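Local coordinates for pullulanase (Klebsiella oxytoca, PDB 2YOC), which hydrolyses the alpha-1,6-glucosidic linkages of pullulan and related branched glucans, and is secreted through a type 2 secretion system, at residues V448-T460 and T934-S946. Numbering follows the deposited sequence.
Sequences VQHLKTLSASGVT and TAFYQELTELRKS
S457 and G458 meet T941 and K945 where helix 446-457, which leads from strand 413-417 to strand 461-464 of the (beta/alpha)8 barrel, packs against helix 927-945, which follows the last barrel strand. The axes of segments 448-457 and 934-945 come within 9.1 Å, at an angle of 36°. At the helix end the S457 carbonyl is turned to the neighbouring helix: T941 OG1 donates to S457 O at 2.6 Å, approaching from above the carbonyl plane, 71° out of it. A chi1 of 65° tucks the threonine hydroxyl in over its own backbone, from where it reaches the incoming carbonyl. One residue back, K945 NZ donates to A456 O at 3.2 Å; bends late in the lysine chain bring the ammonium to this carbonyl near the helix C-terminus, while CD passes 3.6 Å from G458 CA. G458 leaves the helix with positive phi, a conformation easy for glycine, and its bare CA gives the lysine chain a surface to pass. One turn back from T941, toward the N-terminus of helix 927-945, the extended Q938 reaches across to S457 OG, 3.0 Å from its OE1, although T453 O is also within reach of that hydroxyl's proton. Y937 fills the apolar side: V459 CG2 meets its ring edge at CE1, and L454 CD2 lies 3.9 Å from CD1. Further out, D863, from the last barrel strand, takes the hydrogen bond of Y937 OH, so the ring spans from the helix pair to the barrel wall. E868 likewise holds H450 NE2, leaving the imidazole's CE1 3.7 Å from T934 CG2.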
ATOM      1  N   VAL B 448      50.755   5.363  13.090  1.00 74.32           N
ATOM      2  CA  VAL B 448      50.814   6.732  12.561  1.00 72.98           C
ATOM      3  C   VAL B 448      50.926   6.757  11.039  1.00 79.19           C
ATOM      4  O   VAL B 448      50.087   7.385  10.386  1.00 79.87           O
ATOM      5  CB  VAL B 448      51.822   7.656  13.274  1.00 75.99           C
ATOM      6  CG1 VAL B 448      52.030   8.965  12.511  1.00 74.99           C
ATOM      7  CG2 VAL B 448      51.383   7.930  14.711  1.00 75.63           C
ATOM      8  N   GLN B 449      51.886   5.997  10.479  1.00 75.31           N
ATOM      9  CA  GLN B 449      52.077   5.906   9.033  1.00 73.90           C
ATOM     10  C   GLN B 449      50.857   5.313   8.300  1.00 75.71           C
ATOM     11  O   GLN B 449      50.580   5.711   7.158  1.00 73.66           O
ATOM     12  CB  GLN B 449      53.393   5.189   8.679  1.00 75.45           C
ATOM     13  CG  GLN B 449      54.616   6.124   8.644  1.00 92.04           C
ATOM     14  CD  GLN B 449      54.679   7.064   7.442  1.00119.89           C
ATOM     15  OE1 GLN B 449      54.167   6.769   6.352  1.00118.62           O
ATOM     16  NE2 GLN B 449      55.327   8.221   7.607  1.00111.62           N
ATOM     17  N   HIS B 450      50.092   4.421   8.973  1.00 71.39           N
ATOM     18  CA  HIS B 450      48.892   3.838   8.382  1.00 70.34           C
ATOM     19  C   HIS B 450      47.867   4.946   8.220  1.00 70.22           C
ATOM     20  O   HIS B 450      47.422   5.208   7.097  1.00 69.21           O
ATOM     21  CB  HIS B 450      48.359   2.722   9.257  1.00 73.14           C
ATOM     22  CG  HIS B 450      47.222   1.956   8.666  1.00 77.93           C
ATOM     23  ND1 HIS B 450      47.423   0.999   7.678  1.00 80.85           N
ATOM     24  CD2 HIS B 450      45.915   1.963   9.006  1.00 80.02           C
ATOM     25  CE1 HIS B 450      46.228   0.493   7.422  1.00 80.28           C
ATOM     26  NE2 HIS B 450      45.292   1.038   8.197  1.00 80.19           N
ATOM     27  N   LEU B 451      47.586   5.684   9.319  1.00 64.10           N
ATOM     28  CA  LEU B 451      46.643   6.812   9.296  1.00 61.40           C
ATOM     29  C   LEU B 451      47.063   7.826   8.263  1.00 62.05           C
ATOM     30  O   LEU B 451      46.230   8.232   7.467  1.00 58.91           O
ATOM     31  CB  LEU B 451      46.447   7.455  10.682  1.00 60.55           C
ATOM     32  CG  LEU B 451      45.928   6.544  11.810  1.00 63.32           C
ATOM     33  CD1 LEU B 451      45.602   7.353  13.026  1.00 62.95           C
ATOM     34  CD2 LEU B 451      44.687   5.796  11.406  1.00 63.10           C
ATOM     35  N   LYS B 452      48.373   8.135   8.203  1.00 61.42           N
ATOM     36  CA  LYS B 452      48.986   9.030   7.207  1.00 62.07           C
ATOM     37  C   LYS B 452      48.584   8.582   5.776  1.00 67.40           C
ATOM     38  O   LYS B 452      48.120   9.419   4.998  1.00 68.35           O
ATOM     39  CB  LYS B 452      50.530   9.058   7.363  1.00 65.63           C
ATOM     40  CG  LYS B 452      51.090  10.320   8.019  1.00 73.87           C
ATOM     41  CD  LYS B 452      52.523  10.119   8.530  1.00 83.05           C
ATOM     42  CE  LYS B 452      53.026  11.337   9.286  1.00 89.57           C
ATOM     43  NZ  LYS B 452      54.239  11.033  10.101  1.00 90.54           N
ATOM     44  N   THR B 453      48.686   7.261   5.455  1.00 63.71           N
ATOM     45  CA  THR B 453      48.261   6.801   4.121  1.00 62.75           C
ATOM     46  C   THR B 453      46.741   6.845   3.928  1.00 63.25           C
ATOM     47  O   THR B 453      46.294   7.237   2.847  1.00 61.51           O
ATOM     48  CB  THR B 453      48.930   5.500   3.615  1.00 64.26           C
ATOM     49  OG1 THR B 453      48.174   4.382   4.032  1.00 66.18           O
ATOM     50  CG2 THR B 453      50.398   5.377   3.992  1.00 58.98           C
ATOM     51  N   LEU B 454      45.948   6.481   4.973  1.00 58.15           N
ATOM     52  CA  LEU B 454      44.489   6.541   4.880  1.00 56.63           C
ATOM     53  C   LEU B 454      44.035   7.988   4.597  1.00 63.45           C
ATOM     54  O   LEU B 454      43.175   8.206   3.734  1.00 64.91           O
ATOM     55  CB  LEU B 454      43.838   5.994   6.144  1.00 56.09           C
ATOM     56  CG  LEU B 454      43.987   4.474   6.393  1.00 61.94           C
ATOM     57  CD1 LEU B 454      43.590   4.108   7.805  1.00 61.58           C
ATOM     58  CD2 LEU B 454      43.180   3.631   5.395  1.00 64.01           C
ATOM     59  N   SER B 455      44.701   8.977   5.241  1.00 58.22           N
ATOM     60  CA  SER B 455      44.424  10.395   5.072  1.00 56.61           C
ATOM     61  C   SER B 455      44.691  10.836   3.662  1.00 63.14           C
ATOM     62  O   SER B 455      44.005  11.722   3.143  1.00 65.99           O
ATOM     63  CB  SER B 455      45.288  11.229   6.012  1.00 57.50           C
ATOM     64  OG  SER B 455      44.915  12.595   5.908  1.00 64.83           O
ATOM     65  N   ALA B 456      45.725  10.267   3.068  1.00 58.32           N
ATOM     66  CA  ALA B 456      46.157  10.609   1.731  1.00 58.14           C
ATOM     67  C   ALA B 456      45.221  10.043   0.673  1.00 60.95           C
ATOM     68  O   ALA B 456      45.123  10.593  -0.427  1.00 59.68           O
ATOM     69  CB  ALA B 456      47.567  10.108   1.525  1.00 59.54           C
ATOM     70  N   SER B 457      44.548   8.948   0.997  1.00 57.94           N
ATOM     71  CA  SER B 457      43.644   8.285   0.071  1.00 59.25           C
ATOM     72  C   SER B 457      42.195   8.760   0.234  1.00 63.58           C
ATOM     73  O   SER B 457      41.330   8.335  -0.526  1.00 62.51           O
ATOM     74  CB  SER B 457      43.749   6.764   0.206  1.00 65.45           C
ATOM     75  OG  SER B 457      45.081   6.312   0.030  1.00 76.70           O
ATOM     76  N   GLY B 458      41.930   9.624   1.212  1.00 61.13           N
ATOM     77  CA  GLY B 458      40.575  10.141   1.371  1.00 60.97           C
ATOM     78  C   GLY B 458      39.878  10.079   2.714  1.00 64.95           C
ATOM     79  O   GLY B 458      38.718  10.469   2.798  1.00 66.08           O
ATOM     80  N   VAL B 459      40.529   9.603   3.778  1.00 59.76           N
ATOM     81  CA  VAL B 459      39.867   9.635   5.087  1.00 57.69           C
ATOM     82  C   VAL B 459      40.079  11.066   5.615  1.00 61.13           C
ATOM     83  O   VAL B 459      41.211  11.543   5.680  1.00 63.59           O
ATOM     84  CB  VAL B 459      40.322   8.508   6.033  1.00 59.46           C
ATOM     85  CG1 VAL B 459      39.740   8.701   7.415  1.00 58.37           C
ATOM     86  CG2 VAL B 459      39.916   7.147   5.474  1.00 59.38           C
ATOM     87  N   THR B 460      38.994  11.789   5.830  1.00 54.35           N
ATOM     88  CA  THR B 460      39.073  13.207   6.167  1.00 53.14           C
ATOM     89  C   THR B 460      39.025  13.517   7.657  1.00 57.41           C
ATOM     90  O   THR B 460      39.626  14.499   8.100  1.00 57.07           O
ATOM     91  CB  THR B 460      37.974  13.972   5.415  1.00 62.63           C
ATOM     92  OG1 THR B 460      36.699  13.679   5.996  1.00 64.44           O
ATOM     93  CG2 THR B 460      37.935  13.631   3.923  1.00 59.54           C
ATOM     94  N   THR B 934      43.259  -3.245   2.687  1.00 69.03           N
ATOM     95  CA  THR B 934      43.720  -1.847   2.791  1.00 68.46           C
ATOM     96  C   THR B 934      43.699  -1.213   1.397  1.00 74.08           C
ATOM     97  O   THR B 934      43.152  -0.125   1.237  1.00 74.62           O
ATOM     98  CB  THR B 934      45.099  -1.731   3.467  1.00 75.27           C
ATOM     99  OG1 THR B 934      45.146  -2.586   4.605  1.00 85.25           O
ATOM    100  CG2 THR B 934      45.405  -0.339   3.919  1.00 66.65           C
ATOM    101  N   ALA B 935      44.209  -1.942   0.384  1.00 71.14           N
ATOM    102  CA  ALA B 935      44.236  -1.530  -1.019  1.00 70.86           C
ATOM    103  C   ALA B 935      42.832  -1.227  -1.539  1.00 75.75           C
ATOM    104  O   ALA B 935      42.631  -0.191  -2.182  1.00 76.90           O
ATOM    105  CB  ALA B 935      44.883  -2.608  -1.867  1.00 72.54           C
ATOM    106  N   PHE B 936      41.857  -2.096  -1.211  1.00 71.04           N
ATOM    107  CA  PHE B 936      40.458  -1.908  -1.586  1.00 69.74           C
ATOM    108  C   PHE B 936      39.874  -0.686  -0.891  1.00 71.26           C
ATOM    109  O   PHE B 936      39.108   0.053  -1.508  1.00 72.63           O
ATOM    110  CB  PHE B 936      39.614  -3.136  -1.201  1.00 71.93           C
ATOM    111  CG  PHE B 936      39.754  -4.385  -2.043  1.00 74.73           C
ATOM    112  CD1 PHE B 936      40.275  -4.325  -3.336  1.00 78.38           C
ATOM    113  CD2 PHE B 936      39.299  -5.610  -1.572  1.00 77.65           C
ATOM    114  CE1 PHE B 936      40.342  -5.474  -4.134  1.00 80.49           C
ATOM    115  CE2 PHE B 936      39.392  -6.765  -2.362  1.00 81.40           C
ATOM    116  CZ  PHE B 936      39.912  -6.688  -3.638  1.00 79.67           C
ATOM    117  N   TYR B 937      40.212  -0.483   0.390  1.00 63.71           N
ATOM    118  CA  TYR B 937      39.667   0.611   1.172  1.00 62.75           C
ATOM    119  C   TYR B 937      40.146   1.947   0.615  1.00 69.19           C
ATOM    120  O   TYR B 937      39.346   2.885   0.416  1.00 68.74           O
ATOM    121  CB  TYR B 937      40.097   0.441   2.618  1.00 63.68           C
ATOM    122  CG  TYR B 937      39.294   1.224   3.636  1.00 65.14           C
ATOM    123  CD1 TYR B 937      39.687   2.506   4.029  1.00 66.44           C
ATOM    124  CD2 TYR B 937      38.227   0.635   4.310  1.00 65.61           C
ATOM    125  CE1 TYR B 937      39.003   3.199   5.032  1.00 65.12           C
ATOM    126  CE2 TYR B 937      37.543   1.316   5.319  1.00 65.86           C
ATOM    127  CZ  TYR B 937      37.948   2.588   5.691  1.00 72.35           C
ATOM    128  OH  TYR B 937      37.293   3.242   6.708  1.00 76.55           O
ATOM    129  N   GLN B 938      41.459   2.012   0.327  1.00 64.97           N
ATOM    130  CA  GLN B 938      42.096   3.188  -0.217  1.00 63.53           C
ATOM    131  C   GLN B 938      41.514   3.506  -1.580  1.00 66.98           C
ATOM    132  O   GLN B 938      41.313   4.682  -1.884  1.00 66.50           O
ATOM    133  CB  GLN B 938      43.601   2.997  -0.257  1.00 65.24           C
ATOM    134  CG  GLN B 938      44.199   2.944   1.141  1.00 80.09           C
ATOM    135  CD  GLN B 938      45.692   3.029   1.155  1.00104.43           C
ATOM    136  OE1 GLN B 938      46.331   3.559   0.232  1.00101.55           O
ATOM    137  NE2 GLN B 938      46.278   2.569   2.245  1.00 97.42           N
ATOM    138  N   GLU B 939      41.146   2.459  -2.359  1.00 62.91           N
ATOM    139  CA  GLU B 939      40.518   2.588  -3.682  1.00 62.66           C
ATOM    140  C   GLU B 939      39.192   3.362  -3.560  1.00 64.58           C
ATOM    141  O   GLU B 939      39.034   4.403  -4.193  1.00 65.60           O
ATOM    142  CB  GLU B 939      40.260   1.191  -4.270  1.00 64.85           C
ATOM    143  CG  GLU B 939      40.257   1.111  -5.791  1.00 78.17           C
ATOM    144  CD  GLU B 939      40.262  -0.315  -6.319  1.00105.24           C
ATOM    145  OE1 GLU B 939      41.269  -1.027  -6.092  1.00113.38           O
ATOM    146  OE2 GLU B 939      39.252  -0.728  -6.940  1.00 87.03           O
ATOM    147  N   LEU B 940      38.289   2.875  -2.675  1.00 57.67           N
ATOM    148  CA  LEU B 940      36.958   3.398  -2.393  1.00 54.89           C
ATOM    149  C   LEU B 940      36.961   4.849  -1.930  1.00 60.16           C
ATOM    150  O   LEU B 940      36.121   5.638  -2.379  1.00 60.70           O
ATOM    151  CB  LEU B 940      36.253   2.502  -1.359  1.00 53.88           C
ATOM    152  CG  LEU B 940      35.846   1.084  -1.772  1.00 57.30           C
ATOM    153  CD1 LEU B 940      35.161   0.382  -0.623  1.00 56.10           C
ATOM    154  CD2 LEU B 940      34.879   1.086  -2.945  1.00 59.23           C
ATOM    155  N   THR B 941      37.893   5.200  -1.026  1.00 57.18           N
ATOM    156  CA  THR B 941      37.997   6.558  -0.505  1.00 56.46           C
ATOM    157  C   THR B 941      38.516   7.476  -1.593  1.00 61.90           C
ATOM    158  O   THR B 941      38.012   8.600  -1.731  1.00 64.08           O
ATOM    159  CB  THR B 941      38.813   6.629   0.821  1.00 66.49           C
ATOM    160  OG1 THR B 941      40.174   6.260   0.592  1.00 69.57           O
ATOM    161  CG2 THR B 941      38.200   5.810   1.965  1.00 58.23           C
ATOM    162  N   GLU B 942      39.501   6.996  -2.384  1.00 57.91           N
ATOM    163  CA  GLU B 942      40.081   7.766  -3.494  1.00 58.59           C
ATOM    164  C   GLU B 942      38.980   8.129  -4.487  1.00 62.43           C
ATOM    165  O   GLU B 942      38.856   9.301  -4.876  1.00 61.71           O
ATOM    166  CB  GLU B 942      41.246   7.019  -4.170  1.00 60.70           C
ATOM    167  CG  GLU B 942      42.529   7.049  -3.351  1.00 74.03           C
ATOM    168  CD  GLU B 942      43.764   6.419  -3.965  1.00 99.81           C
ATOM    169  OE1 GLU B 942      43.997   5.201  -3.766  1.00 87.10           O
ATOM    170  OE2 GLU B 942      44.540   7.175  -4.594  1.00101.22           O
ATOM    171  N   LEU B 943      38.125   7.137  -4.814  1.00 57.48           N
ATOM    172  CA  LEU B 943      36.967   7.296  -5.687  1.00 56.93           C
ATOM    173  C   LEU B 943      36.023   8.399  -5.183  1.00 58.18           C
ATOM    174  O   LEU B 943      35.692   9.306  -5.946  1.00 54.18           O
ATOM    175  CB  LEU B 943      36.217   5.963  -5.837  1.00 57.32           C
ATOM    176  CG  LEU B 943      36.933   4.891  -6.669  1.00 62.33           C
ATOM    177  CD1 LEU B 943      36.322   3.534  -6.445  1.00 62.81           C
ATOM    178  CD2 LEU B 943      36.946   5.238  -8.137  1.00 61.78           C
ATOM    179  N   ARG B 944      35.640   8.333  -3.877  1.00 54.72           N
ATOM    180  CA  ARG B 944      34.769   9.288  -3.166  1.00 52.14           C
ATOM    181  C   ARG B 944      35.275  10.713  -3.361  1.00 56.39           C
ATOM    182  O   ARG B 944      34.469  11.613  -3.630  1.00 57.53           O
ATOM    183  CB  ARG B 944      34.710   8.919  -1.674  1.00 48.80           C
ATOM    184  CG  ARG B 944      33.896   9.862  -0.810  1.00 50.41           C
ATOM    185  CD  ARG B 944      33.542   9.248   0.516  1.00 52.89           C
ATOM    186  NE  ARG B 944      32.603  10.079   1.268  1.00 60.31           N
ATOM    187  CZ  ARG B 944      31.279   9.966   1.225  1.00 71.25           C
ATOM    188  NH1 ARG B 944      30.709   9.044   0.458  1.00 55.20           N
ATOM    189  NH2 ARG B 944      30.513  10.771   1.957  1.00 52.51           N
ATOM    190  N   LYS B 945      36.616  10.915  -3.256  1.00 51.05           N
ATOM    191  CA  LYS B 945      37.215  12.230  -3.456  1.00 50.16           C
ATOM    192  C   LYS B 945      37.518  12.556  -4.940  1.00 58.04           C
ATOM    193  O   LYS B 945      37.923  13.680  -5.246  1.00 59.78           O
ATOM    194  CB  LYS B 945      38.425  12.462  -2.516  1.00 51.81           C
ATOM    195  CG  LYS B 945      39.582  11.475  -2.634  1.00 69.37           C
ATOM    196  CD  LYS B 945      40.743  11.872  -1.738  1.00 70.48           C
ATOM    197  CE  LYS B 945      41.982  12.272  -2.496  1.00 77.80           C
ATOM    198  NZ  LYS B 945      42.888  11.111  -2.694  1.00 91.21           N
ATOM    199  N   SER B 946      37.276  11.595  -5.866  1.00 55.14           N
ATOM    200  CA  SER B 946      37.538  11.766  -7.295  1.00 53.78           C
ATOM    201  C   SER B 946      36.531  12.599  -8.085  1.00 57.91           C
ATOM    202  O   SER B 946      36.788  12.870  -9.249  1.00 58.18           O
ATOM    203  CB  SER B 946      37.779  10.418  -7.960  1.00 57.11           C
ATOM    204  OG  SER B 946      36.600   9.837  -8.488  1.00 64.38           O
TER